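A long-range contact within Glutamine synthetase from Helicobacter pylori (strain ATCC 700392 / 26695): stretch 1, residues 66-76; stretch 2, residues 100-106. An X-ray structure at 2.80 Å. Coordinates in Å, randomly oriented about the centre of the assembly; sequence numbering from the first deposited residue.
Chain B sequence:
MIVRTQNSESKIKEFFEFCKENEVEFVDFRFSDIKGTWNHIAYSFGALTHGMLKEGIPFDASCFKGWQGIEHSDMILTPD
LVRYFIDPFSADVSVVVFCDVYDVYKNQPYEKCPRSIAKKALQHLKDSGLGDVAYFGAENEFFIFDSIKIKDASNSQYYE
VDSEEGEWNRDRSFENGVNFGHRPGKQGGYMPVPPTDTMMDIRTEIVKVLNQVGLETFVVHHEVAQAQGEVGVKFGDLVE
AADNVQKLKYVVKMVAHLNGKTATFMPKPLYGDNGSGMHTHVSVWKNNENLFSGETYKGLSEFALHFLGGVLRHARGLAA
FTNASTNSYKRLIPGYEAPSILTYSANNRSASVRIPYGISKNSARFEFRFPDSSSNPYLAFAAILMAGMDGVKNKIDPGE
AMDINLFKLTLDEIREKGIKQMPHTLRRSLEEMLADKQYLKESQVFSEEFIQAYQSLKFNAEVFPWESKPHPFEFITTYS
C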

ATOM      1  N   GLY B  66      -5.844  14.026 -49.178  1.00 42.84           N
ATOM      2  CA  GLY B  66      -6.255  15.096 -50.052  1.00 41.47           C
ATOM      3  C   GLY B  66      -5.221  15.505 -51.082  1.00 43.89           C
ATOM      4  O   GLY B  66      -5.594  16.154 -52.072  1.00 41.85           O
ATOM      5  N   TRP B  67      -3.974  15.049 -50.944  1.00 42.11           N
ATOM      6  CA  TRP B  67      -2.874  15.427 -51.837  1.00 36.45           C
ATOM      7  C   TRP B  67      -2.562  14.317 -52.795  1.00 38.20           C
ATOM      8  O   TRP B  67      -3.540  13.865 -53.518  1.00 46.75           O
ATOM      9  CB  TRP B  67      -1.673  15.860 -50.983  1.00 36.31           C
ATOM     10  CG  TRP B  67      -1.731  17.262 -50.540  1.00 37.09           C
ATOM     11  CD1 TRP B  67      -2.766  18.121 -50.705  1.00 35.71           C
ATOM     12  CD2 TRP B  67      -0.659  18.026 -49.981  1.00 34.78           C
ATOM     13  NE1 TRP B  67      -2.438  19.360 -50.220  1.00 37.89           N
ATOM     14  CE2 TRP B  67      -1.145  19.331 -49.772  1.00 37.73           C
ATOM     15  CE3 TRP B  67       0.653  17.729 -49.615  1.00 34.82           C
ATOM     16  CZ2 TRP B  67      -0.363  20.342 -49.217  1.00 35.01           C
ATOM     17  CZ3 TRP B  67       1.428  18.731 -49.052  1.00 35.33           C
ATOM     18  CH2 TRP B  67       0.914  20.022 -48.858  1.00 33.52           C
ATOM     19  N   GLN B  68      -1.341  13.851 -52.984  1.00 35.20           N
ATOM     20  CA  GLN B  68      -0.900  12.993 -54.076  1.00 35.83           C
ATOM     21  C   GLN B  68      -1.054  11.500 -53.746  1.00 44.86           C
ATOM     22  O   GLN B  68      -1.009  11.094 -52.578  1.00 43.67           O
ATOM     23  CB  GLN B  68       0.550  13.305 -54.426  1.00 35.43           C
ATOM     24  CG  GLN B  68       0.736  14.642 -55.083  1.00 36.20           C
ATOM     25  CD  GLN B  68      -0.018  14.765 -56.392  1.00 35.19           C
ATOM     26  OE1 GLN B  68       0.364  14.162 -57.380  1.00 40.44           O
ATOM     27  NE2 GLN B  68      -1.087  15.558 -56.409  1.00 39.47           N
ATOM     28  N   GLY B  69      -1.294  10.680 -54.819  1.00 36.97           N
ATOM     29  CA  GLY B  69      -1.136   9.235 -54.750  1.00 43.31           C
ATOM     30  C   GLY B  69       0.322   8.777 -54.824  1.00 52.91           C
ATOM     31  O   GLY B  69       1.216   9.506 -55.250  1.00 51.00           O
ATOM     32  N   ILE B  70       0.565   7.540 -54.385  1.00 56.30           N
ATOM     33  CA  ILE B  70       1.932   7.019 -54.290  1.00 49.06           C
ATOM     34  C   ILE B  70       2.593   6.908 -55.660  1.00 57.37           C
ATOM     35  O   ILE B  70       3.821   6.987 -55.760  1.00 62.73           O
ATOM     36  CB  ILE B  70       1.936   5.655 -53.596  1.00 49.61           C
ATOM     37  CG1 ILE B  70       0.828   4.792 -54.197  1.00 59.60           C
ATOM     38  CG2 ILE B  70       1.711   5.837 -52.125  1.00 54.82           C
ATOM     39  CD1 ILE B  70       0.773   3.414 -53.653  1.00 64.07           C
ATOM     40  N   GLU B  71       1.817   6.593 -56.713  1.00 58.86           N
ATOM     41  CA  GLU B  71       2.397   6.471 -58.055  1.00 59.71           C
ATOM     42  C   GLU B  71       3.007   7.788 -58.547  1.00 62.60           C
ATOM     43  O   GLU B  71       4.002   7.777 -59.287  1.00 62.75           O
ATOM     44  CB  GLU B  71       1.367   5.927 -59.056  1.00 55.27           C
ATOM     45  CG  GLU B  71       0.154   6.774 -59.357  1.00 57.29           C
ATOM     46  CD  GLU B  71      -1.079   6.384 -58.566  1.00 60.83           C
ATOM     47  OE1 GLU B  71      -1.000   6.351 -57.317  1.00 61.36           O
ATOM     48  OE2 GLU B  71      -2.118   6.067 -59.196  1.00 57.46           O
ATOM     49  N   HIS B  72       2.432   8.924 -58.161  1.00 57.60           N
ATOM     50  CA  HIS B  72       3.001  10.215 -58.523  1.00 55.91           C
ATOM     51  C   HIS B  72       3.340  10.995 -57.256  1.00 55.13           C
ATOM     52  O   HIS B  72       3.004  12.177 -57.138  1.00 50.27           O
ATOM     53  CB  HIS B  72       1.999  11.003 -59.359  1.00 57.44           C
ATOM     54  CG  HIS B  72       1.564  10.287 -60.590  1.00 62.04           C
ATOM     55  ND1 HIS B  72       0.350   9.640 -60.676  1.00 58.21           N
ATOM     56  CD2 HIS B  72       2.175  10.111 -61.785  1.00 62.18           C
ATOM     57  CE1 HIS B  72       0.233   9.096 -61.875  1.00 62.76           C
ATOM     58  NE2 HIS B  72       1.326   9.365 -62.566  1.00 64.04           N
ATOM     59  N   SER B  73       4.068  10.364 -56.335  1.00 48.37           N
ATOM     60  CA  SER B  73       4.192  10.890 -54.982  1.00 46.68           C
ATOM     61  C   SER B  73       5.143  12.072 -54.885  1.00 47.07           C
ATOM     62  O   SER B  73       4.965  12.928 -54.014  1.00 45.04           O
ATOM     63  CB  SER B  73       4.655   9.790 -54.019  1.00 51.51           C
ATOM     64  OG  SER B  73       5.899   9.239 -54.428  1.00 57.66           O
ATOM     65  N   ASP B  74       6.185  12.108 -55.707  1.00 50.52           N
ATOM     66  CA  ASP B  74       7.216  13.126 -55.544  1.00 53.61           C
ATOM     67  C   ASP B  74       6.654  14.518 -55.849  1.00 52.97           C
ATOM     68  O   ASP B  74       6.028  14.739 -56.893  1.00 46.72           O
ATOM     69  CB  ASP B  74       8.398  12.801 -56.456  1.00 54.31           C
ATOM     70  CG  ASP B  74       9.074  11.489 -56.081  1.00 57.46           C
ATOM     71  OD1 ASP B  74      10.235  11.253 -56.497  1.00 51.18           O
ATOM     72  OD2 ASP B  74       8.421  10.677 -55.386  1.00 57.80           O
ATOM     73  N   MET B  75       6.908  15.466 -54.946  1.00 42.09           N
ATOM     74  CA  MET B  75       6.569  16.860 -55.168  1.00 40.79           C
ATOM     75  C   MET B  75       7.743  17.713 -54.696  1.00 38.39           C
ATOM     76  O   MET B  75       8.746  17.198 -54.186  1.00 35.04           O
ATOM     77  CB  MET B  75       5.264  17.197 -54.451  1.00 41.12           C
ATOM     78  CG  MET B  75       4.027  16.433 -54.975  1.00 42.41           C
ATOM     79  SD  MET B  75       3.182  17.004 -56.462  1.00 48.21           S
ATOM     80  CE  MET B  75       2.200  18.325 -55.769  1.00 42.40           C
ATOM     81  N   ILE B  76       7.610  19.029 -54.825  1.00 32.06           N
ATOM     82  CA  ILE B  76       8.674  19.960 -54.465  1.00 36.10           C
ATOM     83  C   ILE B  76       8.165  20.952 -53.425  1.00 40.18           C
ATOM     84  O   ILE B  76       7.017  21.416 -53.486  1.00 37.87           O
ATOM     85  CB  ILE B  76       9.219  20.715 -55.701  1.00 39.04           C
ATOM     86  CG1 ILE B  76      10.007  19.781 -56.620  1.00 33.94           C
ATOM     87  CG2 ILE B  76      10.084  21.895 -55.293  1.00 36.26           C
ATOM     88  CD1 ILE B  76      11.263  19.291 -56.021  1.00 33.14           C
ATOM     89  N   ASP B 100       5.785  26.709 -50.287  1.00 43.60           N
ATOM     90  CA  ASP B 100       4.631  26.187 -51.007  1.00 37.68           C
ATOM     91  C   ASP B 100       5.017  24.917 -51.741  1.00 37.69           C
ATOM     92  O   ASP B 100       6.192  24.647 -51.983  1.00 42.91           O
ATOM     93  CB  ASP B 100       4.053  27.203 -51.989  1.00 39.48           C
ATOM     94  CG  ASP B 100       3.509  28.440 -51.287  1.00 45.57           C
ATOM     95  OD1 ASP B 100       2.532  28.281 -50.517  1.00 35.50           O
ATOM     96  OD2 ASP B 100       4.050  29.561 -51.497  1.00 44.26           O
ATOM     97  N   VAL B 101       4.014  24.132 -52.069  1.00 39.29           N
ATOM     98  CA  VAL B 101       4.172  22.953 -52.916  1.00 38.63           C
ATOM     99  C   VAL B 101       4.120  23.358 -54.385  1.00 33.60           C
ATOM    100  O   VAL B 101       3.209  24.071 -54.817  1.00 33.32           O
ATOM    101  CB  VAL B 101       3.069  21.932 -52.601  1.00 41.96           C
ATOM    102  CG1 VAL B 101       3.552  20.506 -52.790  1.00 39.45           C
ATOM    103  CG2 VAL B 101       2.623  22.134 -51.175  1.00 40.60           C
ATOM    104  N   TYR B 102       5.098  22.910 -55.161  1.00 41.76           N
ATOM    105  CA  TYR B 102       5.053  23.087 -56.607  1.00 46.19           C
ATOM    106  C   TYR B 102       4.656  21.766 -57.244  1.00 44.58           C
ATOM    107  O   TYR B 102       5.285  20.732 -56.992  1.00 42.40           O
ATOM    108  CB  TYR B 102       6.383  23.545 -57.189  1.00 42.13           C
ATOM    109  CG  TYR B 102       6.349  23.784 -58.697  1.00 50.80           C
ATOM    110  CD1 TYR B 102       6.024  25.033 -59.218  1.00 55.54           C
ATOM    111  CD2 TYR B 102       6.675  22.774 -59.602  1.00 57.35           C
ATOM    112  CE1 TYR B 102       6.012  25.274 -60.605  1.00 56.75           C
ATOM    113  CE2 TYR B 102       6.669  23.001 -60.995  1.00 52.54           C
ATOM    114  CZ  TYR B 102       6.342  24.255 -61.484  1.00 56.87           C
ATOM    115  OH  TYR B 102       6.342  24.480 -62.849  1.00 58.45           O
ATOM    116  N   ASP B 103       3.608  21.815 -58.061  1.00 49.96           N
ATOM    117  CA  ASP B 103       3.107  20.649 -58.774  1.00 49.34           C
ATOM    118  C   ASP B 103       4.039  20.427 -59.958  1.00 48.73           C
ATOM    119  O   ASP B 103       4.140  21.284 -60.842  1.00 52.63           O
ATOM    120  CB  ASP B 103       1.657  20.912 -59.208  1.00 47.05           C
ATOM    121  CG  ASP B 103       0.977  19.704 -59.865  1.00 53.85           C
ATOM    122  OD1 ASP B 103      -0.277  19.601 -59.774  1.00 54.72           O
ATOM    123  OD2 ASP B 103       1.676  18.868 -60.478  1.00 53.46           O
ATOM    124  N   VAL B 104       4.741  19.292 -59.964  1.00 46.55           N
ATOM    125  CA  VAL B 104       5.728  19.046 -61.010  1.00 53.12           C
ATOM    126  C   VAL B 104       5.124  18.263 -62.154  1.00 49.93           C
ATOM    127  O   VAL B 104       5.768  18.112 -63.199  1.00 58.05           O
ATOM    128  CB  VAL B 104       6.956  18.280 -60.480  1.00 54.71           C
ATOM    129  CG1 VAL B 104       7.637  19.052 -59.355  1.00 39.52           C
ATOM    130  CG2 VAL B 104       6.556  16.884 -60.047  1.00 50.73           C
ATOM    131  N   TYR B 105       3.895  17.789 -62.002  1.00 50.88           N
ATOM    132  CA  TYR B 105       3.196  17.091 -63.062  1.00 48.83           C
ATOM    133  C   TYR B 105       2.400  18.044 -63.936  1.00 50.76           C
ATOM    134  O   TYR B 105       2.143  17.736 -65.103  1.00 56.68           O
ATOM    135  CB  TYR B 105       2.284  16.013 -62.452  1.00 37.31           C
ATOM    136  CG  TYR B 105       3.048  15.108 -61.497  1.00 47.22           C
ATOM    137  CD1 TYR B 105       2.794  15.103 -60.129  1.00 48.73           C
ATOM    138  CD2 TYR B 105       4.036  14.247 -61.973  1.00 48.55           C
ATOM    139  CE1 TYR B 105       3.518  14.269 -59.265  1.00 45.71           C
ATOM    140  CE2 TYR B 105       4.759  13.418 -61.121  1.00 45.33           C
ATOM    141  CZ  TYR B 105       4.496  13.436 -59.775  1.00 46.60           C
ATOM    142  OH  TYR B 105       5.221  12.620 -58.947  1.00 48.74           O
ATOM    143  N   LYS B 106       2.054  19.209 -63.415  1.00 50.78           N
ATOM    144  CA  LYS B 106       1.326  20.206 -64.163  1.00 48.14           C
ATOM    145  C   LYS B 106       2.138  21.471 -64.353  1.00 49.02           C
ATOM    146  O   LYS B 106       1.710  22.357 -65.096  1.00 53.26           O
ATOM    147  CB  LYS B 106       0.006  20.505 -63.440  1.00 46.45           C
ATOM    148  CG  LYS B 106      -0.807  19.230 -63.250  1.00 42.65           C
ATOM    149  CD  LYS B 106      -2.115  19.390 -62.496  1.00 46.37           C
ATOM    150  CE  LYS B 106      -3.343  19.403 -63.369  1.00 45.28           C
ATOM    151  NZ  LYS B 106      -4.555  19.576 -62.517  1.00 45.60           N
TER

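The apolar centre of the contact is built from M75 and I76 on the first stretch and V101 and V104 on the second. I76 and V104 meet through CG1 of I76 and CG1 of V104, 3.7 Å apart, a close van der Waals fit between two branched side chains. The CB atoms of I76 and Y102 lie 4.3 Å apart on the same face of the sheet, but both side chains then lead away from the opposing stretch, so this pair touches near the backbone rather than along its length. M75 leaves its backbone sideways and reaches the second stretch through its end. With all three chi angles in the m range, the side chain folds so that M75 CE lies 3.9 Å from V101 CG1 and 3.9 Å from D103 CA, so the end of the side chain lies against the second stretch. V101, which points toward the first stretch, is also met by W67: CH2 of the indole is 3.6 Å from CG2 of V101. One valine therefore receives the methionine methyl on CG1 and the tryptophan ring on CG2, linking the loop at the start of stretch 1 to its strand.

The backbones support this packing with a short antiparallel pairing. Strand 74-76 and the strand beginning before D100 run at 124° between their N-to-C directions, far from a strict antiparallel alignment, and their axes approach to 5.4 Å. The register is set at I76 and Y102, whose CA atoms are 5.2 Å apart. Here Y102 N donates a hydrogen bond to I76 O at 3.0 Å with an N-H...O angle of 162°, nearly linear. The same carbonyl also accepts a CA-H...O contact from V101, with V101 CA 3.3 Å from I76 O, so I76 O is approached by two successive residues of the partner strand. Toward the start of stretch 1 the backbones diverge: the nearest CA atoms are 6.3 Å apart at M75 and D103, and 8.2 Å apart at H72 and Y105.

Y105 spans this wider gap and has the largest covered area of any residue in the contact. H72 CB sits over one face of the Y105 ring, 3.9 Å from the Y105 ring centroid in a CH-pi contact, and the imidazole directs its edge toward the phenol face, with centroids 5.3 Å apart and planes at 74°. M75 SD approaches the same ring obliquely, 3.9 Å from Y105 CE1, joining the aromatic group to the apolar centre.

At the polar edge, the Y105 hydroxyl is placed among backbone atoms of the first stretch: Y105 OH is 2.9 Å from H72 O and 3.1 Å from D74 O. The turn that carries the tyrosine is braced within its own stretch by D103, whose CA-to-CB bond points away from the first stretch. D103 OD2 accepts hydrogen bonds from Y105 N at 2.9 Å and from K106 N at 3.0 Å, tying the carboxylate to the backbone just beyond it.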